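Local atomic coordinates of glucose-6-phosphate isomerase like protein (Thermus thermophilus, PDB entry 1WIW), a protein that probably interconverts phosphorylated hexoses as a glucose-6-phosphate or mannose-6-phosphate isomerase of the PGI/PMI family. Residues S54-W59 and R116-A121; F155-L160 and A270-V275; G47-L52 and A253-L258. All coordinates share one frame; numbering follows the deposited sequence.

Contact 1: S54-W59 and R116-A121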
loop_
_atom_site.group_PDB
_atom_site.type_symbol
_atom_site.label_atom_id
_atom_site.label_comp_id
_atom_site.label_asym_id
_atom_site.label_seq_id
_atom_site.Cartn_x
_atom_site.Cartn_y
_atom_site.Cartn_z
ATOM N N SER B 54 -16.867 1.935 -1.955
ATOM C CA SER B 54 -18.131 2.654 -2.015
ATOM C C SER B 54 -17.952 4.037 -2.633
ATOM O O SER B 54 -18.876 4.584 -3.228
ATOM C CB SER B 54 -18.713 2.808 -0.610
ATOM O OG SER B 54 -17.980 3.774 0.125
ATOM N N GLY B 55 -16.762 4.605 -2.487
ATOM C CA GLY B 55 -16.510 5.926 -3.036
ATOM C C GLY B 55 -17.092 7.033 -2.175
ATOM O O GLY B 55 -16.941 8.216 -2.483
ATOM N N LEU B 56 -17.770 6.654 -1.096
ATOM C CA LEU B 56 -18.364 7.626 -0.180
ATOM C C LEU B 56 -17.285 8.481 0.480
ATOM O O LEU B 56 -16.145 8.046 0.637
ATOM C CB LEU B 56 -19.151 6.907 0.922
ATOM C CG LEU B 56 -20.433 6.152 0.580
ATOM C CD1 LEU B 56 -20.908 5.383 1.798
ATOM C CD2 LEU B 56 -21.501 7.139 0.124
ATOM N N PRO B 57 -17.625 9.721 0.864
ATOM C CA PRO B 57 -16.611 10.554 1.514
ATOM C C PRO B 57 -16.254 9.914 2.856
ATOM O O PRO B 57 -17.054 9.161 3.413
ATOM C CB PRO B 57 -17.312 11.904 1.661
ATOM C CG PRO B 57 -18.759 11.531 1.746
ATOM C CD PRO B 57 -18.883 10.465 0.688
ATOM N N ASP B 58 -15.062 10.212 3.368
ATOM C CA ASP B 58 -14.605 9.634 4.631
ATOM C C ASP B 58 -15.037 10.407 5.872
ATOM O O ASP B 58 -14.556 10.136 6.972
ATOM C CB ASP B 58 -13.079 9.503 4.628
ATOM C CG ASP B 58 -12.374 10.847 4.713
ATOM O OD1 ASP B 58 -12.618 11.710 3.845
ATOM O OD2 ASP B 58 -11.570 11.041 5.650
ATOM N N TRP B 59 -15.943 11.363 5.702
ATOM C CA TRP B 59 -16.416 12.149 6.833
ATOM C C TRP B 59 -17.610 13.014 6.451
ATOM O O TRP B 59 -17.770 13.393 5.289
ATOM C CB TRP B 59 -15.282 13.024 7.372
ATOM C CG TRP B 59 -15.609 13.705 8.668
ATOM C CD1 TRP B 59 -16.064 14.984 8.837
ATOM C CD2 TRP B 59 -15.536 13.129 9.978
ATOM N NE1 TRP B 59 -16.278 15.239 10.173
ATOM C CE2 TRP B 59 -15.961 14.117 10.895
ATOM C CE3 TRP B 59 -15.152 11.871 10.467
ATOM C CZ2 TRP B 59 -16.013 13.887 12.276
ATOM C CZ3 TRP B 59 -15.204 11.642 11.842
ATOM C CH2 TRP B 59 -15.632 12.648 12.728
ATOM N N ARG B 116 -21.784 -4.822 0.741
ATOM C CA ARG B 116 -23.190 -5.111 0.477
ATOM C C ARG B 116 -24.078 -4.235 1.359
ATOM O O ARG B 116 -25.068 -3.665 0.897
ATOM C CB ARG B 116 -23.473 -6.594 0.738
ATOM C CG ARG B 116 -24.947 -7.007 0.643
ATOM C CD ARG B 116 -25.060 -8.517 0.437
ATOM N NE ARG B 116 -26.439 -9.004 0.448
ATOM C CZ ARG B 116 -27.128 -9.271 1.554
ATOM N NH1 ARG B 116 -28.383 -9.713 1.474
ATOM N NH2 ARG B 116 -26.560 -9.104 2.746
ATOM N N PHE B 117 -23.712 -4.116 2.630
ATOM C CA PHE B 117 -24.485 -3.296 3.553
ATOM C C PHE B 117 -24.481 -1.836 3.110
ATOM O O PHE B 117 -25.535 -1.202 3.059
ATOM C CB PHE B 117 -23.926 -3.416 4.974
ATOM C CG PHE B 117 -24.654 -2.567 5.983
ATOM C CD1 PHE B 117 -24.198 -1.289 6.298
ATOM C CD2 PHE B 117 -25.806 -3.041 6.608
ATOM C CE1 PHE B 117 -24.879 -0.494 7.226
ATOM C CE2 PHE B 117 -26.496 -2.255 7.535
ATOM C CZ PHE B 117 -26.031 -0.981 7.845
ATOM N N LEU B 118 -23.303 -1.307 2.781
ATOM C CA LEU B 118 -23.190 0.085 2.338
ATOM C C LEU B 118 -23.987 0.370 1.072
ATOM O O LEU B 118 -24.655 1.397 0.973
ATOM C CB LEU B 118 -21.726 0.475 2.105
ATOM C CG LEU B 118 -20.849 0.702 3.338
ATOM C CD1 LEU B 118 -19.479 1.216 2.914
ATOM C CD2 LEU B 118 -21.516 1.715 4.255
ATOM N N LEU B 119 -23.925 -0.531 0.097
ATOM C CA LEU B 119 -24.668 -0.315 -1.138
ATOM C C LEU B 119 -26.170 -0.303 -0.861
ATOM O O LEU B 119 -26.898 0.532 -1.397
ATOM C CB LEU B 119 -24.323 -1.394 -2.173
ATOM C CG LEU B 119 -22.867 -1.426 -2.659
ATOM C CD1 LEU B 119 -22.719 -2.462 -3.766
ATOM C CD2 LEU B 119 -22.462 -0.050 -3.173
ATOM N N LEU B 120 -26.632 -1.223 -0.020
ATOM C CA LEU B 120 -28.049 -1.299 0.321
ATOM C C LEU B 120 -28.480 -0.130 1.204
ATOM O O LEU B 120 -29.652 0.262 1.204
ATOM C CB LEU B 120 -28.357 -2.614 1.040
ATOM C CG LEU B 120 -28.285 -3.897 0.213
ATOM C CD1 LEU B 120 -28.446 -5.104 1.117
ATOM C CD2 LEU B 120 -29.376 -3.883 -0.840
ATOM N N ALA B 121 -27.531 0.422 1.953
ATOM C CA ALA B 121 -27.814 1.539 2.844
ATOM C C ALA B 121 -27.814 2.877 2.108
ATOM O O ALA B 121 -28.372 3.862 2.596
ATOM C CB ALA B 121 -26.787 1.576 3.973
#
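Leu-118 leans from helix 110-121 toward Ser-54 and Leu-56, where helix 48-54 ends and the chain turns off into a loop. Its CB already points toward that loop, and CG, anti to the carbonyl carbon (chi1 -74°), carries the fork outward; neither atom itself reaches the 54-59 segment. The two methyls do. Leu-118 CD1 settles on the serine, 3.9 Å from Ser-54 CB and slightly farther from OG, so a methyl rests mainly on a methylene. Leu-118 CD2 points at the leucine, with a looser approach of 4.5 Å to Leu-56 CD1. Beyond these segments the same side chain packs on Ala-41, Phe-66 and Leu-68 of the parallel sheet. The hydroxyl of Ser-54 is occupied locally: OG lies between the backbone N and the carbonyl carbon (chi1 73°), bonds to Ala-51 O, and accepts from Leu-56 N at 3.1 Å and a fairly straight 162°, an ST turn. Gly-55, with positive phi, lies inside that turn as the chain leaves the helix. With the serine's polarity spent on its own chain, what it offers the leucine is carbon surface, and the contact is held by dispersion and burial alone, without directional bonds.

Contact 2: F155-L160 and A270-V275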
loop_
_atom_site.group_PDB
_atom_site.type_symbol
_atom_site.label_atom_id
_atom_site.label_comp_id
_atom_site.label_asym_id
_atom_site.label_seq_id
_atom_site.Cartn_x
_atom_site.Cartn_y
_atom_site.Cartn_z
ATOM N N PHE B 155 -5.738 -23.456 -10.967
ATOM C CA PHE B 155 -4.631 -23.297 -11.899
ATOM C C PHE B 155 -3.653 -22.232 -11.409
ATOM O O PHE B 155 -2.447 -22.460 -11.405
ATOM C CB PHE B 155 -5.142 -22.918 -13.290
ATOM C CG PHE B 155 -4.082 -22.986 -14.359
ATOM C CD1 PHE B 155 -3.773 -24.196 -14.977
ATOM C CD2 PHE B 155 -3.359 -21.849 -14.716
ATOM C CE1 PHE B 155 -2.757 -24.275 -15.933
ATOM C CE2 PHE B 155 -2.338 -21.916 -15.668
ATOM C CZ PHE B 155 -2.038 -23.133 -16.277
ATOM N N LEU B 156 -4.171 -21.075 -10.994
ATOM C CA LEU B 156 -3.314 -19.985 -10.516
ATOM C C LEU B 156 -2.581 -20.361 -9.227
ATOM O O LEU B 156 -1.432 -19.974 -9.022
ATOM C CB LEU B 156 -4.134 -18.709 -10.287
ATOM C CG LEU B 156 -3.345 -17.468 -9.832
ATOM C CD1 LEU B 156 -2.215 -17.187 -10.825
ATOM C CD2 LEU B 156 -4.277 -16.253 -9.727
ATOM N N ALA B 157 -3.248 -21.118 -8.363
ATOM C CA ALA B 157 -2.645 -21.535 -7.104
ATOM C C ALA B 157 -1.365 -22.313 -7.390
ATOM O O ALA B 157 -0.338 -22.099 -6.747
ATOM C CB ALA B 157 -3.638 -22.390 -6.299
ATOM N N TYR B 158 -1.424 -23.210 -8.366
ATOM C CA TYR B 158 -0.252 -23.994 -8.735
ATOM C C TYR B 158 0.872 -23.085 -9.229
ATOM O O TYR B 158 2.045 -23.330 -8.953
ATOM C CB TYR B 158 -0.616 -25.023 -9.808
ATOM C CG TYR B 158 -1.233 -26.284 -9.243
ATOM C CD1 TYR B 158 -0.494 -27.128 -8.410
ATOM C CD2 TYR B 158 -2.552 -26.624 -9.519
ATOM C CE1 TYR B 158 -1.058 -28.280 -7.863
ATOM C CE2 TYR B 158 -3.128 -27.775 -8.979
ATOM C CZ TYR B 158 -2.373 -28.596 -8.150
ATOM O OH TYR B 158 -2.934 -29.723 -7.600
ATOM N N THR B 159 0.512 -22.032 -9.954
ATOM C CA THR B 159 1.501 -21.081 -10.470
ATOM C C THR B 159 2.161 -20.277 -9.342
ATOM O O THR B 159 3.336 -19.897 -9.432
ATOM C CB THR B 159 0.850 -20.080 -11.448
ATOM O OG1 THR B 159 0.290 -20.790 -12.560
ATOM C CG2 THR B 159 1.883 -19.073 -11.949
ATOM N N LEU B 160 1.397 -20.009 -8.286
ATOM C CA LEU B 160 1.899 -19.242 -7.152
ATOM C C LEU B 160 2.627 -20.108 -6.118
ATOM O O LEU B 160 3.313 -19.588 -5.237
ATOM C CB LEU B 160 0.736 -18.484 -6.493
ATOM C CG LEU B 160 0.427 -17.050 -6.955
ATOM C CD1 LEU B 160 0.805 -16.840 -8.401
ATOM C CD2 LEU B 160 -1.044 -16.749 -6.720
ATOM N N ALA B 270 -3.454 -22.423 0.082
ATOM C CA ALA B 270 -3.293 -22.922 1.444
ATOM C C ALA B 270 -3.339 -24.450 1.422
ATOM O O ALA B 270 -2.530 -25.112 2.080
ATOM C CB ALA B 270 -4.400 -22.380 2.345
ATOM N N LEU B 271 -4.281 -25.005 0.658
ATOM C CA LEU B 271 -4.404 -26.457 0.558
ATOM C C LEU B 271 -3.134 -27.057 -0.039
ATOM O O LEU B 271 -2.698 -28.134 0.373
ATOM C CB LEU B 271 -5.627 -26.849 -0.286
ATOM C CG LEU B 271 -6.991 -26.413 0.268
ATOM C CD1 LEU B 271 -8.109 -27.127 -0.489
ATOM C CD2 LEU B 271 -7.080 -26.750 1.751
ATOM N N LEU B 272 -2.536 -26.367 -1.004
ATOM C CA LEU B 272 -1.298 -26.852 -1.611
ATOM C C LEU B 272 -0.154 -26.890 -0.589
ATOM O O LEU B 272 0.735 -27.737 -0.675
ATOM C CB LEU B 272 -0.907 -25.978 -2.809
ATOM C CG LEU B 272 -1.795 -26.105 -4.053
ATOM C CD1 LEU B 272 -1.304 -25.153 -5.136
ATOM C CD2 LEU B 272 -1.761 -27.536 -4.563
ATOM N N TYR B 273 -0.175 -25.976 0.377
ATOM C CA TYR B 273 0.851 -25.959 1.418
ATOM C C TYR B 273 0.430 -26.853 2.583
ATOM O O TYR B 273 1.151 -26.993 3.565
ATOM C CB TYR B 273 1.089 -24.536 1.936
ATOM C CG TYR B 273 1.846 -23.650 0.974
ATOM C CD1 TYR B 273 3.055 -24.069 0.420
ATOM C CD2 TYR B 273 1.367 -22.380 0.633
ATOM C CE1 TYR B 273 3.770 -23.252 -0.446
ATOM C CE2 TYR B 273 2.080 -21.553 -0.234
ATOM C CZ TYR B 273 3.280 -21.998 -0.768
ATOM O OH TYR B 273 4.004 -21.185 -1.611
ATOM N N GLY B 274 -0.753 -27.444 2.469
ATOM C CA GLY B 274 -1.248 -28.323 3.513
ATOM C C GLY B 274 -1.602 -27.635 4.815
ATOM O O GLY B 274 -1.511 -28.237 5.882
ATOM N N VAL B 275 -1.990 -26.366 4.748
ATOM C CA VAL B 275 -2.369 -25.658 5.963
ATOM C C VAL B 275 -3.840 -25.287 5.911
ATOM O O VAL B 275 -4.439 -25.193 4.837
ATOM C CB VAL B 275 -1.533 -24.375 6.185
ATOM C CG1 VAL B 275 -0.065 -24.743 6.391
ATOM C CG2 VAL B 275 -1.704 -23.420 5.010
HETATM O O HOH W 1 3.053 -18.689 -2.388
#
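Leu-272 reaches from the last turn of helix 251-272 into the angle between Ala-157 and the ring of Tyr-158, and its two methyls divide the apolar work. Leu-272 CD1 makes a CH-pi contact over one face of the ring, 4.3 Å from the centroid of Tyr-158 and 24° off the normal, displaced toward the rim. The same methyl, Leu-272 CD1, touches Ala-157 CB at 3.8 Å. Leu-272 CD2 presses closer, 3.5 Å from Tyr-158 CE1, with CZ also beside it. Ring and leucine side chain cross at about a right angle. The tyrosine's CB starts off away from the leucine, but with CG anti to the carbonyl carbon (chi1 -83°) the ring swings back to meet it. In the C-terminal SIS domain this joins helix 152-160, just before the first strand of the sheet, to the end of the long helix 251-272, which closes in a Schellman motif: Gly-274, with positive phi, bonds back to Leu-271 O, and Val-275 N to Ala-270 O. The polar contacts lie around this apolar patch. Tyr-158 OH bonds to Leu-4 N and Arg-2 O, tying the N-terminal residues to the helix. Replacing Tyr-158 by alanine is likely to deprive the leucine methyls of their aromatic partner and leave Leu-4 N and Arg-2 O without the hydroxyl. Tyr-273 OH, which also bonds to Glu-162 N, is 4.0 Å from Leu-160 O; a water in the plane of the tyrosine ring, 2.8 Å from Tyr-273 OH, bridges to that carbonyl. Ala-208 of the second subunit packs on Tyr-273.

Contact 3: G47-L52 and A253-L258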
loop_
_atom_site.group_PDB
_atom_site.type_symbol
_atom_site.label_atom_id
_atom_site.label_comp_id
_atom_site.label_asym_id
_atom_site.label_seq_id
_atom_site.Cartn_x
_atom_site.Cartn_y
_atom_site.Cartn_z
ATOM N N GLY B 47 -13.278 -3.667 7.235
ATOM C CA GLY B 47 -14.222 -2.726 6.662
ATOM C C GLY B 47 -13.597 -1.633 5.808
ATOM O O GLY B 47 -14.310 -0.905 5.113
ATOM N N GLN B 48 -12.273 -1.517 5.838
ATOM C CA GLN B 48 -11.596 -0.467 5.079
ATOM C C GLN B 48 -11.739 -0.540 3.559
ATOM O O GLN B 48 -12.081 0.451 2.914
ATOM C CB GLN B 48 -10.111 -0.422 5.428
ATOM C CG GLN B 48 -9.397 0.715 4.719
ATOM C CD GLN B 48 -7.927 0.788 5.049
ATOM O OE1 GLN B 48 -7.542 1.102 6.179
ATOM N NE2 GLN B 48 -7.088 0.496 4.061
ATOM N N PHE B 49 -11.468 -1.706 2.988
ATOM C CA PHE B 49 -11.565 -1.877 1.542
ATOM C C PHE B 49 -12.960 -1.502 1.041
ATOM O O PHE B 49 -13.104 -0.788 0.045
ATOM C CB PHE B 49 -11.236 -3.328 1.177
ATOM C CG PHE B 49 -11.132 -3.586 -0.301
ATOM C CD1 PHE B 49 -10.283 -2.824 -1.100
ATOM C CD2 PHE B 49 -11.861 -4.615 -0.889
ATOM C CE1 PHE B 49 -10.162 -3.086 -2.464
ATOM C CE2 PHE B 49 -11.751 -4.887 -2.250
ATOM C CZ PHE B 49 -10.899 -4.121 -3.040
ATOM N N ALA B 50 -13.983 -1.980 1.743
ATOM C CA ALA B 50 -15.370 -1.714 1.371
ATOM C C ALA B 50 -15.685 -0.222 1.430
ATOM O O ALA B 50 -16.383 0.313 0.565
ATOM C CB ALA B 50 -16.312 -2.494 2.297
ATOM N N ALA B 51 -15.173 0.449 2.456
ATOM C CA ALA B 51 -15.397 1.882 2.607
ATOM C C ALA B 51 -14.841 2.611 1.384
ATOM O O ALA B 51 -15.490 3.494 0.825
ATOM C CB ALA B 51 -14.721 2.391 3.877
ATOM N N LEU B 52 -13.640 2.232 0.965
ATOM C CA LEU B 52 -13.012 2.859 -0.194
ATOM C C LEU B 52 -13.750 2.543 -1.492
ATOM O O LEU B 52 -13.941 3.423 -2.330
ATOM C CB LEU B 52 -11.544 2.427 -0.302
ATOM C CG LEU B 52 -10.553 3.157 0.620
ATOM C CD1 LEU B 52 -10.465 4.618 0.200
ATOM C CD2 LEU B 52 -10.986 3.053 2.077
ATOM N N ALA B 253 -18.021 -3.994 -10.043
ATOM C CA ALA B 253 -18.287 -5.428 -10.131
ATOM C C ALA B 253 -17.003 -6.175 -10.488
ATOM O O ALA B 253 -16.698 -7.218 -9.914
ATOM C CB ALA B 253 -19.359 -5.702 -11.183
ATOM N N GLN B 254 -16.251 -5.629 -11.438
ATOM C CA GLN B 254 -14.996 -6.231 -11.864
ATOM C C GLN B 254 -14.010 -6.347 -10.696
ATOM O O GLN B 254 -13.340 -7.374 -10.530
ATOM C CB GLN B 254 -14.373 -5.406 -12.998
ATOM C CG GLN B 254 -15.144 -5.491 -14.316
ATOM C CD GLN B 254 -14.453 -4.750 -15.447
ATOM O OE1 GLN B 254 -14.293 -3.534 -15.399
ATOM N NE2 GLN B 254 -14.031 -5.486 -16.467
ATOM N N VAL B 255 -13.922 -5.298 -9.886
ATOM C CA VAL B 255 -13.015 -5.321 -8.741
ATOM C C VAL B 255 -13.392 -6.451 -7.785
ATOM O O VAL B 255 -12.551 -7.248 -7.388
ATOM C CB VAL B 255 -13.038 -3.973 -7.977
ATOM C CG1 VAL B 255 -12.377 -4.127 -6.599
ATOM C CG2 VAL B 255 -12.298 -2.909 -8.788
HETATM N N MSE B 256 -14.669 -6.524 -7.432
HETATM C CA MSE B 256 -15.143 -7.551 -6.515
HETATM C C MSE B 256 -14.988 -8.961 -7.103
HETATM O O MSE B 256 -14.690 -9.914 -6.375
HETATM C CB MSE B 256 -16.596 -7.261 -6.143
HETATM C CG MSE B 256 -16.877 -7.237 -4.642
HETATM SE SE MSE B 256 -15.582 -6.260 -3.559
HETATM C CE MSE B 256 -15.844 -4.497 -4.308
ATOM N N ALA B 257 -15.180 -9.097 -8.414
ATOM C CA ALA B 257 -15.026 -10.394 -9.070
ATOM C C ALA B 257 -13.567 -10.823 -8.985
ATOM O O ALA B 257 -13.270 -11.993 -8.755
ATOM C CB ALA B 257 -15.466 -10.313 -10.534
ATOM N N LEU B 258 -12.655 -9.874 -9.176
ATOM C CA LEU B 258 -11.228 -10.176 -9.088
ATOM C C LEU B 258 -10.923 -10.590 -7.653
ATOM O O LEU B 258 -10.262 -11.595 -7.414
ATOM C CB LEU B 258 -10.388 -8.949 -9.462
ATOM C CG LEU B 258 -10.285 -8.593 -10.950
ATOM C CD1 LEU B 258 -9.687 -7.204 -11.104
ATOM C CD2 LEU B 258 -9.439 -9.630 -11.684
#
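Phe-49 points its ring from the first turn of helix 48-54 at Val-255 and Met-256, consecutive residues of helix 251-272. Its CG stands anti to the backbone N (chi1 -173°), which extends the ring away from its own helix, far end foremost. The far carbon, Phe-49 CZ, meets Val-255 CG1 at 3.9 Å, the closest approach here. That methyl is itself anti to its backbone N, and the two side chains cross obliquely, so that the valine presents a single methyl to the phenylalanine and neither lies flat along the other. Met-256, present as selenomethionine, comes to a neighbouring part of the ring. Its CB does not point straight at the phenylalanine, but the folded chain brings its end nearer, leaving Met-256 SE 4.3 Å from Phe-49 CE2. Met-256 SE is 5.5 Å from the centroid of the Phe-49 ring and 66° off its normal, a Met-aromatic contact of oblique geometry. Around the pair, Leu-175 and Ala-178 of helix 174-185 also pack on Phe-49, while Leu-115, Val-131 and Leu-135 pack on Met-256, so both side chains belong to a wider apolar layer. Helix 48-54 follows strand 39-45 through a glycine-rich turn, and Gly-47 and Ala-50 fit a GxGxxA, Rossmann-type strand-turn-helix pattern, though a role for it here is unconfirmed. The ring therefore joins the first helix after a strand of the N-terminal sheet to the long helix of the C-terminal half, consistent with the packing of two SIS domains that characterises the phosphoglucose isomerase family.

All three contacts are buried, but they differ in position and scope. The centre of contact 3 lies about 6 Å from the centre of the chain, and this contact joins the two family halves; those of contacts 1 and 2 lie at about 16 and 18 Å, on opposite sides of the chain's centre, and each contact stays within one half. Contact 1 is nested in the loop closed by contact 3 and touches it, Leu-118 CD1 lying 4.0 Å from Ala-50 O. Contacts 2 and 3 share helix 251-272 without touching, their nearest atoms about 8 Å apart. Their chemistry differs: aliphatic packing in contact 1, ring-to-valine and selenium-aromatic contact in contact 3, and in contact 2 a CH-pi contact with a bridging water, near the second subunit.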